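Hydrogenase 2 maturation peptidase (Thaumarchaeota archaeon SCGC AB-539-E09, PDB 5TTX) probably cleaves a C-terminal peptide from the large subunit of a nickel-iron hydrogenase during its maturation. Local coordinates at residues Leu11-Leu19 against Gly26-Ser34. Numbering follows the deposited sequence.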
loop_
_atom_site.group_PDB
_atom_site.type_symbol
_atom_site.label_atom_id
_atom_site.label_comp_id
_atom_site.label_asym_id
_atom_site.label_seq_id
_atom_site.Cartn_x
_atom_site.Cartn_y
_atom_site.Cartn_z
ATOM N N LEU A 11 38.012 -6.848 7.247
ATOM C CA LEU A 11 37.980 -8.144 7.901
ATOM C C LEU A 11 38.551 -9.168 6.942
ATOM O O LEU A 11 38.056 -9.306 5.819
ATOM C CB LEU A 11 36.557 -8.547 8.302
ATOM C CG LEU A 11 36.435 -10.035 8.717
ATOM C CD1 LEU A 11 37.273 -10.311 9.944
ATOM C CD2 LEU A 11 34.971 -10.480 8.968
ATOM N N VAL A 12 39.591 -9.876 7.368
ATOM C CA VAL A 12 40.041 -11.077 6.669
ATOM C C VAL A 12 39.731 -12.269 7.563
ATOM O O VAL A 12 40.293 -12.388 8.667
ATOM C CB VAL A 12 41.534 -11.015 6.320
ATOM C CG1 VAL A 12 41.958 -12.235 5.502
ATOM C CG2 VAL A 12 41.876 -9.711 5.598
ATOM N N ALA A 13 38.851 -13.155 7.084
ATOM C CA ALA A 13 38.263 -14.216 7.897
ATOM C C ALA A 13 38.706 -15.573 7.388
ATOM O O ALA A 13 38.425 -15.930 6.241
ATOM C CB ALA A 13 36.732 -14.133 7.895
ATOM N N GLY A 14 39.392 -16.333 8.243
ATOM C CA GLY A 14 39.718 -17.711 7.935
ATOM C C GLY A 14 38.666 -18.649 8.495
ATOM O O GLY A 14 38.356 -18.611 9.688
ATOM N N VAL A 15 38.108 -19.482 7.628
ATOM C CA VAL A 15 36.993 -20.344 7.991
ATOM C C VAL A 15 37.401 -21.791 7.762
ATOM O O VAL A 15 37.866 -22.140 6.668
ATOM C CB VAL A 15 35.730 -20.015 7.172
ATOM C CG1 VAL A 15 34.602 -20.909 7.575
ATOM C CG2 VAL A 15 35.337 -18.566 7.346
ATOM N N GLY A 16 37.200 -22.625 8.771
ATOM C CA GLY A 16 37.382 -24.059 8.636
ATOM C C GLY A 16 37.834 -24.663 9.952
ATOM O O GLY A 16 38.023 -23.977 10.950
ATOM N N ASN A 17 38.025 -25.972 9.926
ATOM C CA ASN A 17 38.360 -26.758 11.113
ATOM C C ASN A 17 39.836 -27.163 11.066
ATOM O O ASN A 17 40.216 -28.025 10.264
ATOM C CB ASN A 17 37.474 -27.990 11.175
ATOM C CG ASN A 17 37.572 -28.729 12.506
ATOM O OD1 ASN A 17 38.539 -28.589 13.263
ATOM N ND2 ASN A 17 36.560 -29.532 12.789
ATOM N N ARG A 18 40.651 -26.568 11.954
ATOM C CA ARG A 18 42.085 -26.873 12.056
ATOM C C ARG A 18 42.384 -28.343 12.308
ATOM O O ARG A 18 43.507 -28.777 12.044
ATOM C CB ARG A 18 42.735 -26.093 13.197
ATOM C CG ARG A 18 43.050 -24.663 12.874
ATOM C CD ARG A 18 43.550 -23.956 14.090
ATOM N NE ARG A 18 43.546 -22.492 13.917
ATOM C CZ ARG A 18 44.576 -21.806 13.423
ATOM N NH1 ARG A 18 45.683 -22.441 13.042
ATOM N NH2 ARG A 18 44.521 -20.483 13.331
ATOM N N LEU A 19 41.437 -29.099 12.861
ATOM C CA LEU A 19 41.637 -30.506 13.170
ATOM C C LEU A 19 41.336 -31.418 11.988
ATOM O O LEU A 19 41.463 -32.648 12.113
ATOM C CB LEU A 19 40.744 -30.912 14.337
ATOM C CG LEU A 19 40.765 -29.964 15.523
ATOM C CD1 LEU A 19 39.821 -30.490 16.583
ATOM C CD2 LEU A 19 42.183 -29.874 16.078
ATOM N N GLY A 26 42.085 -21.812 5.763
ATOM C CA GLY A 26 41.707 -20.447 6.089
ATOM C C GLY A 26 42.337 -19.927 7.374
ATOM O O GLY A 26 42.985 -18.877 7.388
ATOM N N PRO A 27 42.126 -20.640 8.488
ATOM C CA PRO A 27 42.771 -20.231 9.751
ATOM C C PRO A 27 44.276 -20.168 9.660
ATOM O O PRO A 27 44.897 -19.335 10.342
ATOM C CB PRO A 27 42.320 -21.314 10.742
ATOM C CG PRO A 27 40.952 -21.784 10.201
ATOM C CD PRO A 27 41.089 -21.678 8.684
ATOM N N ARG A 28 44.893 -21.030 8.845
ATOM C CA ARG A 28 46.344 -20.998 8.723
ATOM C C ARG A 28 46.816 -19.778 7.919
ATOM O O ARG A 28 47.914 -19.273 8.165
ATOM C CB ARG A 28 46.844 -22.309 8.114
ATOM C CG ARG A 28 46.812 -23.521 9.090
ATOM C CD ARG A 28 47.945 -23.471 10.142
ATOM N NE ARG A 28 49.229 -23.463 9.469
ATOM C CZ ARG A 28 49.933 -24.559 9.193
ATOM N NH1 ARG A 28 49.486 -25.766 9.561
ATOM N NH2 ARG A 28 51.080 -24.447 8.541
ATOM N N VAL A 29 46.007 -19.283 6.975
ATOM C CA VAL A 29 46.336 -18.018 6.324
ATOM C C VAL A 29 46.256 -16.881 7.332
ATOM O O VAL A 29 47.118 -15.994 7.361
ATOM C CB VAL A 29 45.413 -17.748 5.118
ATOM C CG1 VAL A 29 45.637 -16.293 4.609
ATOM C CG2 VAL A 29 45.656 -18.766 3.982
ATOM N N VAL A 30 45.234 -16.891 8.185
ATOM C CA VAL A 30 45.155 -15.875 9.232
ATOM C C VAL A 30 46.411 -15.893 10.095
ATOM O O VAL A 30 46.938 -14.833 10.455
ATOM C CB VAL A 30 43.877 -16.070 10.067
ATOM C CG1 VAL A 30 43.879 -15.148 11.299
ATOM C CG2 VAL A 30 42.671 -15.791 9.185
ATOM N N ASP A 31 46.921 -17.094 10.431
ATOM C CA ASP A 31 48.170 -17.182 11.186
ATOM C C ASP A 31 49.298 -16.456 10.467
ATOM O O ASP A 31 50.062 -15.713 11.093
ATOM C CB ASP A 31 48.585 -18.638 11.410
ATOM C CG ASP A 31 47.642 -19.394 12.316
ATOM O OD1 ASP A 31 46.693 -18.781 12.860
ATOM O OD2 ASP A 31 47.864 -20.612 12.482
ATOM N N LEU A 32 49.427 -16.661 9.153
ATOM C CA LEU A 32 50.466 -15.953 8.410
ATOM C C LEU A 32 50.262 -14.447 8.485
ATOM O O LEU A 32 51.204 -13.700 8.774
ATOM C CB LEU A 32 50.498 -16.421 6.958
ATOM C CG LEU A 32 51.012 -17.843 6.741
ATOM C CD1 LEU A 32 50.908 -18.197 5.257
ATOM C CD2 LEU A 32 52.489 -17.993 7.249
ATOM N N LEU A 33 49.031 -13.985 8.249
ATOM C CA LEU A 33 48.743 -12.548 8.262
ATOM C C LEU A 33 48.981 -11.941 9.641
ATOM O O LEU A 33 49.612 -10.887 9.764
ATOM C CB LEU A 33 47.307 -12.304 7.803
ATOM C CG LEU A 33 47.076 -12.635 6.332
ATOM C CD1 LEU A 33 45.598 -12.608 6.009
ATOM C CD2 LEU A 33 47.835 -11.640 5.451
ATOM N N SER A 34 48.499 -12.606 10.696
ATOM C CA SER A 34 48.729 -12.130 12.059
ATOM C C SER A 34 50.200 -11.999 12.404
ATOM O O SER A 34 50.533 -11.262 13.335
ATOM C CB SER A 34 48.075 -13.058 13.082
ATOM O OG SER A 34 46.654 -12.968 12.999
HETATM O O HOH W 1 39.915 -23.489 5.300
#
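Gly14 packs backbone to backbone on Gly26 where strand 10-15 meets the start of the helix that follows it. The two CA atoms are 3.9 Å apart. A CB on either glycine would clash with the other segment. Gly14 CA also makes a CA-H...O contact to Gly26 O. One water bridges the two segments, accepting from Gly26 N and lying 2.8 Å from Val15 O. Farther along, Val30 turns CG2 onto Gly14 N at 3.5 Å. With chi1 at -176°, Val12 swings CG1 away from its backbone N and against Leu33 CD1 at 3.7 Å, and the two side chains cross at about a right angle. Strand 10-15 and helix 25-34 are the first two elements of a beta-alpha-beta unit completed by strand 42-48, with which strand 10-15 pairs in parallel. Beyond the strand, Arg18 reaches back to the helix with its chain extended from CG to NE. Its guanidinium grips Asp31 end-on: NH1 donates to OD2 at 2.9 Å and NH2 to OD1 at 2.8 Å. The two flat groups are only 16° from coplanar. Pro27 CB covers one guanidinium face, near its rim. The same ring packs into the bend where strand runs into loop, with CG 3.7 Å from Gly16 O and CD against Val15 C. Arg18 NH2 also forms a salt bridge with Asp46 on strand 42-48. A leucine in place of Arg18 would probably leave both Asp31 and Asp46 without this shared positive partner.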